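Local coordinates for protein Myo-inositol 2-dehydrogenase (Lactobacillus plantarum WCFS1, PDB 3CEA) that probably oxidises myo-inositol at its 2-hydroxyl to a ketone, using NAD bound by a Rossmann-fold domain as hydride acceptor, at residues T88-F99 with V117-S128; D201-T209 with S335-L346. All coordinates share one frame; numbering follows the deposited sequence.

Contact 1 (T88-F99 with V117-S128); sequences TIYAMNAGLNVF and VIKSHPNQIFQS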
loop_
_atom_site.group_PDB
_atom_site.type_symbol
_atom_site.label_atom_id
_atom_site.label_comp_id
_atom_site.label_asym_id
_atom_site.label_seq_id
_atom_site.Cartn_x
_atom_site.Cartn_y
_atom_site.Cartn_z
ATOM N N THR A 88 -29.184 -13.165 31.582
ATOM C CA THR A 88 -30.161 -13.222 30.497
ATOM C C THR A 88 -31.469 -13.855 30.970
ATOM O O THR A 88 -32.539 -13.292 30.753
ATOM C CB THR A 88 -29.604 -13.966 29.264
ATOM O OG1 THR A 88 -28.401 -13.325 28.830
ATOM C CG2 THR A 88 -30.607 -13.958 28.116
ATOM N N ILE A 89 -31.372 -15.006 31.634
ATOM C CA ILE A 89 -32.547 -15.705 32.165
ATOM C C ILE A 89 -33.355 -14.809 33.112
ATOM O O ILE A 89 -34.574 -14.683 32.964
ATOM C CB ILE A 89 -32.161 -17.048 32.852
ATOM C CG1 ILE A 89 -31.659 -18.058 31.812
ATOM C CG2 ILE A 89 -33.349 -17.637 33.621
ATOM C CD1 ILE A 89 -30.829 -19.198 32.386
ATOM N N TYR A 90 -32.672 -14.172 34.062
ATOM C CA TYR A 90 -33.336 -13.302 35.035
ATOM C C TYR A 90 -34.045 -12.119 34.371
ATOM O O TYR A 90 -35.175 -11.786 34.732
ATOM C CB TYR A 90 -32.340 -12.810 36.089
ATOM C CG TYR A 90 -32.993 -12.354 37.375
ATOM C CD1 TYR A 90 -33.403 -13.280 38.334
ATOM C CD2 TYR A 90 -33.201 -10.999 37.634
ATOM C CE1 TYR A 90 -34.007 -12.869 39.520
ATOM C CE2 TYR A 90 -33.804 -10.575 38.819
ATOM C CZ TYR A 90 -34.204 -11.517 39.756
ATOM O OH TYR A 90 -34.799 -11.113 40.927
ATOM N N ALA A 91 -33.378 -11.506 33.395
ATOM C CA ALA A 91 -33.912 -10.354 32.668
ATOM C C ALA A 91 -35.048 -10.731 31.716
ATOM O O ALA A 91 -36.023 -9.987 31.598
ATOM C CB ALA A 91 -32.797 -9.631 31.917
HETATM N N MSE A 92 -34.914 -11.873 31.041
HETATM C CA MSE A 92 -35.976 -12.404 30.178
HETATM C C MSE A 92 -37.248 -12.685 30.985
HETATM O O MSE A 92 -38.352 -12.354 30.548
HETATM C CB MSE A 92 -35.527 -13.685 29.461
HETATM C CG MSE A 92 -34.426 -13.515 28.411
HETATM SE SE MSE A 92 -34.942 -12.620 26.750
HETATM C CE MSE A 92 -36.455 -13.646 26.276
ATOM N N ASN A 93 -37.079 -13.287 32.163
ATOM C CA ASN A 93 -38.194 -13.607 33.058
ATOM C C ASN A 93 -38.902 -12.378 33.625
ATOM O O ASN A 93 -40.061 -12.457 34.037
ATOM C CB ASN A 93 -37.724 -14.507 34.206
ATOM C CG ASN A 93 -37.511 -15.945 33.777
ATOM O OD1 ASN A 93 -38.185 -16.447 32.877
ATOM N ND2 ASN A 93 -36.576 -16.622 34.432
ATOM N N ALA A 94 -38.196 -11.249 33.649
ATOM C CA ALA A 94 -38.756 -9.995 34.134
ATOM C C ALA A 94 -39.394 -9.178 33.009
ATOM O O ALA A 94 -39.773 -8.022 33.211
ATOM C CB ALA A 94 -37.688 -9.185 34.847
ATOM N N GLY A 95 -39.508 -9.783 31.827
ATOM C CA GLY A 95 -40.190 -9.159 30.690
ATOM C C GLY A 95 -39.333 -8.229 29.852
ATOM O O GLY A 95 -39.819 -7.615 28.898
ATOM N N LEU A 96 -38.053 -8.133 30.201
ATOM C CA LEU A 96 -37.123 -7.231 29.532
ATOM C C LEU A 96 -36.661 -7.761 28.176
ATOM O O LEU A 96 -36.583 -8.973 27.958
ATOM C CB LEU A 96 -35.903 -6.971 30.426
ATOM C CG LEU A 96 -35.921 -5.880 31.507
ATOM C CD1 LEU A 96 -37.066 -6.033 32.506
ATOM C CD2 LEU A 96 -34.590 -5.872 32.236
ATOM N N ASN A 97 -36.372 -6.836 27.264
ATOM C CA ASN A 97 -35.677 -7.157 26.027
ATOM C C ASN A 97 -34.184 -7.141 26.316
ATOM O O ASN A 97 -33.698 -6.264 27.032
ATOM C CB ASN A 97 -36.032 -6.153 24.929
ATOM C CG ASN A 97 -37.514 -6.152 24.597
ATOM O OD1 ASN A 97 -37.994 -6.991 23.832
ATOM N ND2 ASN A 97 -38.249 -5.206 25.174
ATOM N N VAL A 98 -33.460 -8.115 25.775
ATOM C CA VAL A 98 -32.066 -8.326 26.158
ATOM C C VAL A 98 -31.096 -8.215 24.985
ATOM O O VAL A 98 -31.246 -8.895 23.965
ATOM C CB VAL A 98 -31.866 -9.699 26.866
ATOM C CG1 VAL A 98 -30.403 -9.919 27.224
ATOM C CG2 VAL A 98 -32.733 -9.802 28.111
ATOM N N PHE A 99 -30.108 -7.339 25.146
ATOM C CA PHE A 99 -28.923 -7.338 24.305
ATOM C C PHE A 99 -27.770 -7.886 25.137
ATOM O O PHE A 99 -27.301 -7.233 26.072
ATOM C CB PHE A 99 -28.606 -5.928 23.804
ATOM C CG PHE A 99 -27.429 -5.863 22.864
ATOM C CD1 PHE A 99 -26.126 -5.772 23.358
ATOM C CD2 PHE A 99 -27.624 -5.880 21.486
ATOM C CE1 PHE A 99 -25.036 -5.710 22.497
ATOM C CE2 PHE A 99 -26.538 -5.814 20.614
ATOM C CZ PHE A 99 -25.241 -5.730 21.121
ATOM N N VAL A 117 -35.068 -20.449 27.688
ATOM C CA VAL A 117 -35.740 -19.304 28.311
ATOM C C VAL A 117 -36.038 -18.206 27.278
ATOM O O VAL A 117 -37.109 -17.591 27.308
ATOM C CB VAL A 117 -34.923 -18.755 29.523
ATOM C CG1 VAL A 117 -35.461 -17.416 30.008
ATOM C CG2 VAL A 117 -34.928 -19.758 30.670
ATOM N N ILE A 118 -35.094 -17.984 26.363
ATOM C CA ILE A 118 -35.252 -17.014 25.274
ATOM C C ILE A 118 -36.370 -17.435 24.315
ATOM O O ILE A 118 -37.162 -16.600 23.872
ATOM C CB ILE A 118 -33.923 -16.793 24.497
ATOM C CG1 ILE A 118 -32.848 -16.198 25.417
ATOM C CG2 ILE A 118 -34.140 -15.876 23.295
ATOM C CD1 ILE A 118 -31.418 -16.388 24.921
ATOM N N LYS A 119 -36.433 -18.732 24.014
ATOM C CA LYS A 119 -37.459 -19.286 23.129
ATOM C C LYS A 119 -38.863 -19.142 23.718
ATOM O O LYS A 119 -39.826 -18.919 22.982
ATOM C CB LYS A 119 -37.163 -20.757 22.823
ATOM C CG LYS A 119 -37.844 -21.295 21.570
ATOM N N SER A 120 -38.970 -19.252 25.041
ATOM C CA SER A 120 -40.266 -19.177 25.725
ATOM C C SER A 120 -40.813 -17.746 25.851
ATOM O O SER A 120 -41.942 -17.549 26.304
ATOM C CB SER A 120 -40.206 -19.863 27.097
ATOM O OG SER A 120 -39.466 -19.095 28.031
ATOM N N HIS A 121 -40.013 -16.760 25.451
ATOM C CA HIS A 121 -40.463 -15.369 25.397
ATOM C C HIS A 121 -40.298 -14.810 23.978
ATOM O O HIS A 121 -39.368 -14.039 23.716
ATOM C CB HIS A 121 -39.697 -14.502 26.403
ATOM C CG HIS A 121 -39.849 -14.936 27.829
ATOM N ND1 HIS A 121 -39.102 -15.955 28.381
ATOM C CD2 HIS A 121 -40.649 -14.477 28.820
ATOM C CE1 HIS A 121 -39.442 -16.111 29.648
ATOM N NE2 HIS A 121 -40.377 -15.225 29.940
ATOM N N PRO A 122 -41.209 -15.189 23.055
ATOM C CA PRO A 122 -41.073 -14.787 21.650
ATOM C C PRO A 122 -41.420 -13.314 21.410
ATOM O O PRO A 122 -41.023 -12.747 20.387
ATOM C CB PRO A 122 -42.067 -15.703 20.929
ATOM C CG PRO A 122 -43.111 -15.987 21.943
ATOM C CD PRO A 122 -42.422 -16.000 23.279
ATOM N N ASN A 123 -42.156 -12.719 22.349
ATOM C CA ASN A 123 -42.528 -11.307 22.285
ATOM C C ASN A 123 -41.395 -10.386 22.740
ATOM O O ASN A 123 -41.460 -9.168 22.555
ATOM C CB ASN A 123 -43.789 -11.050 23.119
ATOM C CG ASN A 123 -44.986 -11.872 22.651
ATOM O OD1 ASN A 123 -44.882 -12.687 21.732
ATOM N ND2 ASN A 123 -46.131 -11.656 23.290
ATOM N N GLN A 124 -40.361 -10.979 23.336
ATOM C CA GLN A 124 -39.195 -10.236 23.810
ATOM C C GLN A 124 -38.011 -10.451 22.881
ATOM O O GLN A 124 -37.672 -11.588 22.539
ATOM C CB GLN A 124 -38.827 -10.655 25.235
ATOM C CG GLN A 124 -39.765 -10.111 26.305
ATOM C CD GLN A 124 -39.702 -10.903 27.597
ATOM O OE1 GLN A 124 -40.706 -11.455 28.043
ATOM N NE2 GLN A 124 -38.521 -10.966 28.202
ATOM N N ILE A 125 -37.386 -9.350 22.480
ATOM C CA ILE A 125 -36.241 -9.398 21.580
ATOM C C ILE A 125 -34.989 -9.832 22.339
ATOM O O ILE A 125 -34.701 -9.318 23.423
ATOM C CB ILE A 125 -35.995 -8.020 20.888
ATOM C CG1 ILE A 125 -37.291 -7.460 20.272
ATOM C CG2 ILE A 125 -34.863 -8.106 19.857
ATOM C CD1 ILE A 125 -37.958 -8.342 19.214
ATOM N N PHE A 126 -34.273 -10.803 21.775
ATOM C CA PHE A 126 -32.920 -11.121 22.220
ATOM C C PHE A 126 -31.933 -10.917 21.077
ATOM O O PHE A 126 -32.187 -11.331 19.946
ATOM C CB PHE A 126 -32.809 -12.548 22.766
ATOM C CG PHE A 126 -31.401 -12.940 23.135
ATOM C CD1 PHE A 126 -30.884 -12.633 24.390
ATOM C CD2 PHE A 126 -30.579 -13.589 22.216
ATOM C CE1 PHE A 126 -29.576 -12.979 24.729
ATOM C CE2 PHE A 126 -29.270 -13.936 22.547
ATOM C CZ PHE A 126 -28.771 -13.630 23.806
ATOM N N GLN A 127 -30.798 -10.295 21.388
ATOM C CA GLN A 127 -29.782 -10.006 20.385
ATOM C C GLN A 127 -28.369 -10.230 20.920
ATOM O O GLN A 127 -28.027 -9.754 22.006
ATOM C CB GLN A 127 -29.944 -8.573 19.878
ATOM C CG GLN A 127 -29.163 -8.251 18.617
ATOM C CD GLN A 127 -29.680 -7.016 17.914
ATOM O OE1 GLN A 127 -30.885 -6.865 17.698
ATOM N NE2 GLN A 127 -28.768 -6.122 17.543
ATOM N N SER A 128 -27.570 -10.963 20.142
ATOM C CA SER A 128 -26.168 -11.223 20.468
ATOM C C SER A 128 -25.280 -10.059 20.015
ATOM O O SER A 128 -25.775 -9.060 19.482
ATOM C CB SER A 128 -25.704 -12.543 19.840
ATOM O OG SER A 128 -25.621 -12.446 18.428
#

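Contact 2 (D201-T209 with S335-L346); sequences DPVQAYGLT and SANIGKLVDIQL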
loop_
_atom_site.group_PDB
_atom_site.type_symbol
_atom_site.label_atom_id
_atom_site.label_comp_id
_atom_site.label_asym_id
_atom_site.label_seq_id
_atom_site.Cartn_x
_atom_site.Cartn_y
_atom_site.Cartn_z
ATOM N N ASP A 201 -21.090 -25.332 7.586
ATOM C CA ASP A 201 -20.626 -25.559 8.952
ATOM C C ASP A 201 -19.323 -26.364 8.940
ATOM O O ASP A 201 -19.118 -27.184 8.046
ATOM C CB ASP A 201 -21.687 -26.315 9.762
ATOM C CG ASP A 201 -22.855 -25.431 10.188
ATOM O OD1 ASP A 201 -22.704 -24.189 10.230
ATOM O OD2 ASP A 201 -23.933 -25.991 10.496
ATOM N N PRO A 202 -18.431 -26.124 9.922
ATOM C CA PRO A 202 -17.231 -26.949 10.069
ATOM C C PRO A 202 -17.569 -28.358 10.548
ATOM O O PRO A 202 -18.430 -28.528 11.417
ATOM C CB PRO A 202 -16.421 -26.218 11.148
ATOM C CG PRO A 202 -17.043 -24.877 11.280
ATOM C CD PRO A 202 -18.476 -25.053 10.929
ATOM N N VAL A 203 -16.894 -29.354 9.981
ATOM C CA VAL A 203 -17.088 -30.747 10.386
ATOM C C VAL A 203 -15.880 -31.317 11.140
ATOM O O VAL A 203 -15.981 -32.364 11.781
ATOM C CB VAL A 203 -17.453 -31.658 9.183
ATOM C CG1 VAL A 203 -18.776 -31.219 8.567
ATOM C CG2 VAL A 203 -16.340 -31.670 8.137
ATOM N N GLN A 204 -14.752 -30.614 11.068
ATOM C CA GLN A 204 -13.499 -31.079 11.660
ATOM C C GLN A 204 -12.602 -29.904 12.028
ATOM O O GLN A 204 -12.526 -28.920 11.295
ATOM C CB GLN A 204 -12.770 -32.008 10.684
ATOM C CG GLN A 204 -11.688 -32.873 11.310
ATOM C CD GLN A 204 -11.105 -33.863 10.324
ATOM O OE1 GLN A 204 -10.376 -33.491 9.402
ATOM N NE2 GLN A 204 -11.424 -35.135 10.514
ATOM N N ALA A 205 -11.917 -30.024 13.163
ATOM C CA ALA A 205 -11.052 -28.961 13.663
ATOM C C ALA A 205 -9.708 -29.478 14.155
ATOM O O ALA A 205 -9.626 -30.500 14.846
ATOM C CB ALA A 205 -11.750 -28.181 14.769
ATOM N N TYR A 206 -8.658 -28.754 13.779
ATOM C CA TYR A 206 -7.317 -28.977 14.287
ATOM C C TYR A 206 -6.852 -27.684 14.921
ATOM O O TYR A 206 -6.757 -26.657 14.243
ATOM C CB TYR A 206 -6.374 -29.383 13.159
ATOM C CG TYR A 206 -4.935 -29.639 13.577
ATOM C CD1 TYR A 206 -4.632 -30.484 14.647
ATOM C CD2 TYR A 206 -3.876 -29.058 12.879
ATOM C CE1 TYR A 206 -3.311 -30.723 15.022
ATOM C CE2 TYR A 206 -2.555 -29.303 13.234
ATOM C CZ TYR A 206 -2.278 -30.132 14.308
ATOM O OH TYR A 206 -0.972 -30.368 14.669
ATOM N N GLY A 207 -6.582 -27.733 16.221
ATOM C CA GLY A 207 -6.148 -26.557 16.961
ATOM C C GLY A 207 -4.782 -26.735 17.591
ATOM O O GLY A 207 -4.438 -27.821 18.054
ATOM N N LEU A 208 -3.999 -25.660 17.590
ATOM C CA LEU A 208 -2.694 -25.638 18.245
ATOM C C LEU A 208 -2.533 -24.343 19.025
ATOM O O LEU A 208 -2.964 -23.280 18.572
ATOM C CB LEU A 208 -1.563 -25.792 17.222
ATOM C CG LEU A 208 -1.400 -27.159 16.549
ATOM C CD1 LEU A 208 -0.548 -27.046 15.293
ATOM C CD2 LEU A 208 -0.805 -28.179 17.512
ATOM N N THR A 209 -1.925 -24.439 20.203
ATOM C CA THR A 209 -1.753 -23.281 21.073
ATOM C C THR A 209 -0.288 -22.950 21.306
ATOM O O THR A 209 0.584 -23.805 21.138
ATOM C CB THR A 209 -2.453 -23.472 22.434
ATOM O OG1 THR A 209 -2.028 -24.704 23.030
ATOM C CG2 THR A 209 -3.972 -23.472 22.271
ATOM N N SER A 335 -9.301 -29.588 20.693
ATOM C CA SER A 335 -8.333 -30.167 19.758
ATOM C C SER A 335 -6.890 -29.905 20.182
ATOM O O SER A 335 -6.036 -30.787 20.089
ATOM C CB SER A 335 -8.577 -29.628 18.345
ATOM O OG SER A 335 -7.628 -30.141 17.430
ATOM N N ALA A 336 -6.641 -28.685 20.652
ATOM C CA ALA A 336 -5.327 -28.258 21.115
ATOM C C ALA A 336 -4.940 -28.918 22.436
ATOM O O ALA A 336 -3.792 -29.328 22.615
ATOM C CB ALA A 336 -5.293 -26.747 21.247
ATOM N N ASN A 337 -5.902 -29.022 23.351
ATOM C CA ASN A 337 -5.670 -29.618 24.664
ATOM C C ASN A 337 -5.475 -31.129 24.623
ATOM O O ASN A 337 -4.681 -31.671 25.394
ATOM C CB ASN A 337 -6.802 -29.258 25.632
ATOM C CG ASN A 337 -6.882 -27.764 25.918
ATOM O OD1 ASN A 337 -6.076 -26.971 25.420
ATOM N ND2 ASN A 337 -7.864 -27.373 26.721
ATOM N N ILE A 338 -6.199 -31.803 23.731
ATOM C CA ILE A 338 -6.101 -33.263 23.607
ATOM C C ILE A 338 -5.068 -33.721 22.570
ATOM O O ILE A 338 -4.739 -34.906 22.495
ATOM C CB ILE A 338 -7.480 -33.943 23.346
ATOM C CG1 ILE A 338 -8.022 -33.604 21.947
ATOM C CG2 ILE A 338 -8.473 -33.600 24.465
ATOM C CD1 ILE A 338 -9.206 -34.461 21.514
ATOM N N GLY A 339 -4.558 -32.777 21.780
ATOM C CA GLY A 339 -3.563 -33.075 20.753
ATOM C C GLY A 339 -4.078 -34.025 19.689
ATOM O O GLY A 339 -3.330 -34.849 19.167
ATOM N N LYS A 340 -5.367 -33.909 19.383
ATOM C CA LYS A 340 -6.023 -34.750 18.390
ATOM C C LYS A 340 -6.948 -33.915 17.525
ATOM O O LYS A 340 -7.347 -32.808 17.899
ATOM C CB LYS A 340 -6.856 -35.848 19.061
ATOM C CG LYS A 340 -6.077 -36.906 19.818
ATOM C CD LYS A 340 -6.997 -37.627 20.794
ATOM C CE LYS A 340 -6.246 -38.652 21.624
ATOM N NZ LYS A 340 -7.097 -39.180 22.724
ATOM N N LEU A 341 -7.291 -34.468 16.369
ATOM C CA LEU A 341 -8.311 -33.916 15.503
ATOM C C LEU A 341 -9.655 -34.088 16.202
ATOM O O LEU A 341 -9.908 -35.125 16.823
ATOM C CB LEU A 341 -8.302 -34.693 14.187
ATOM C CG LEU A 341 -8.264 -33.972 12.842
ATOM C CD1 LEU A 341 -7.252 -32.836 12.847
ATOM C CD2 LEU A 341 -7.932 -34.981 11.754
ATOM N N VAL A 342 -10.508 -33.070 16.125
ATOM C CA VAL A 342 -11.855 -33.159 16.694
ATOM C C VAL A 342 -12.906 -33.041 15.591
ATOM O O VAL A 342 -12.905 -32.076 14.825
ATOM C CB VAL A 342 -12.095 -32.100 17.811
ATOM C CG1 VAL A 342 -13.548 -32.110 18.275
ATOM C CG2 VAL A 342 -11.180 -32.351 18.991
ATOM N N ASP A 343 -13.783 -34.038 15.506
ATOM C CA ASP A 343 -14.914 -33.996 14.586
ATOM C C ASP A 343 -16.073 -33.238 15.225
ATOM O O ASP A 343 -16.507 -33.566 16.333
ATOM C CB ASP A 343 -15.351 -35.411 14.188
ATOM C CG ASP A 343 -14.337 -36.115 13.294
ATOM O OD1 ASP A 343 -13.361 -35.473 12.847
ATOM O OD2 ASP A 343 -14.520 -37.322 13.031
ATOM N N ILE A 344 -16.560 -32.218 14.525
ATOM C CA ILE A 344 -17.614 -31.355 15.051
ATOM C C ILE A 344 -18.999 -31.843 14.616
ATOM O O ILE A 344 -19.227 -32.151 13.439
ATOM C CB ILE A 344 -17.405 -29.865 14.644
ATOM C CG1 ILE A 344 -15.978 -29.409 14.971
ATOM C CG2 ILE A 344 -18.425 -28.959 15.343
ATOM C CD1 ILE A 344 -15.625 -28.022 14.461
ATOM N N GLN A 345 -19.908 -31.929 15.583
ATOM C CA GLN A 345 -21.308 -32.234 15.314
ATOM C C GLN A 345 -22.189 -31.095 15.825
ATOM O O GLN A 345 -22.118 -30.718 17.000
ATOM C CB GLN A 345 -21.714 -33.568 15.955
ATOM N N LEU A 346 -23.000 -30.541 14.928
ATOM C CA LEU A 346 -23.905 -29.447 15.270
ATOM C C LEU A 346 -25.354 -29.833 14.971
ATOM O O LEU A 346 -26.171 -29.968 15.883
ATOM C CB LEU A 346 -23.520 -28.163 14.520
ATOM C CG LEU A 346 -22.105 -27.591 14.693
ATOM C CD1 LEU A 346 -21.783 -26.609 13.577
ATOM C CD2 LEU A 346 -21.920 -26.938 16.055
ATOM O OXT LEU A 346 -25.744 -30.030 13.816
#

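Contact 1 (T88-F99 with V117-S128)
Val98 and Phe126 pair as parallel neighbours, as do Phe99 and Gln127, with backbone bonds from Val98 N to Ile125 O (2.9 Å) and from Gln127 N to Val98 O (3.0 Å). Gln124 makes two of the five hydrogen bonds across the contact. Its CG stands anti to the carbonyl carbon (chi1 -75°) and the extended chain brings the amide to the end of helix 84-93. There NE2 gives an almost straight bond to Met92 O (2.7 Å), lying in the plane of both groups and on a carbonyl lone pair. The same nitrogen reaches Leu96 O at 2.8 Å from above that carbonyl's plane, in a more bent bond. Two carbonyls thus fix the amide's rotation; Met92 O also accepts from Gly95 N in the Schellman motif that ends the helix. One residue further, Asn97 OD1 receives Ile125 N (2.8 Å) on a lone pair, ahead of the start of strand 126-127, and Asp73 O holds its ND2. Met92, a selenomethionine, bends at chi2 and chi3 to lay CE against His121 CB; its O sits over one face of the His121 imidazole, offset toward the rim, and His121 ND1 bonds to Val117 O. Val117 CG1 packs on Met92 CB (3.8 Å) and CG2 on Ile89 CG1. Thr88 CG2 meets Phe126 CE1, the side chains crossing at about a right angle, and Val98 CG1 touches the same ring; within 117-128, Ile118 CD1 lies over the centre of one ring face. On the opposite sheet face, Gln127 NE2 lies in plane at the edge of Phe99, and Gln127 OE1 accepts from Asn308 ND2. Helix 108-119 linking parallel strands 97-100 and 126-127 makes this a beta-alpha-beta unit of the NAD-binding Rossmann fold.

Contact 2 (D201-T209 with S335-L346)
Ala205 and Val342 form an antiparallel hydrogen-bonded pair, Ala205 N to Val342 O at 2.8 Å and Val342 N to Ala205 O at 3.0 Å. Ile344 N continues the register to Val203 O (2.8 Å), though it comes from well above that carbonyl's plane. Gln204 and Asp343 run alongside one another in the same direction, their amide and carboxylate planes 21° apart. NE2 of Gln204 meets the syn side of Asp343 OD1 at 3.1 Å, and its OE1 accepts from Tyr206 OH of the second subunit. With an alanine here, Asp343 OD1 and Tyr206 OH of the second subunit would probably lose their amide partner, and Leu341 CD2 the group it packs on. At the other end, Ser335 OG takes Gly207 N (2.9 Å) and donates a hydrogen bond to Lys340 O, tying the helix end to the strand and to its own following turn.

Around these bonds, Leu341 CD1 presses on Tyr206 CB (3.6 Å), Ile344 CD1 touches both Pro202 CB and Ala205 CB, and Ala336 CB meets Thr209 CG2 (3.7 Å). Strand 342-343 borders the mixed sheet beside strand 202-210, whose other neighbour is strand 225-232, with a classic bulge at Val203 and Gln204 opposite Lys231; helix 319-338 lies against Pro202 and Ile344 through Ile328 and Ala331.

Contact 1 closes before contact 2 opens along the chain, and the two do not touch: their centres are 32 Å apart and their nearest atoms about 15 Å. They share no sheet. Contact 1 joins the last two strands, 97-100 and 126-127, at one edge of the parallel Rossmann sheet, with the side chain of Phe99 about 7 Å from the bound NAD. Contact 2 lies at an edge of the mixed sheet, where the C-terminal strand 342-343 returns to strand 202-210 and a second subunit approaches. The pair samples both halves of the two-domain GFO/IDH/MocA architecture: one contact lies at an edge of the nucleotide-binding half, the other closes the chain onto the C-terminal sheet.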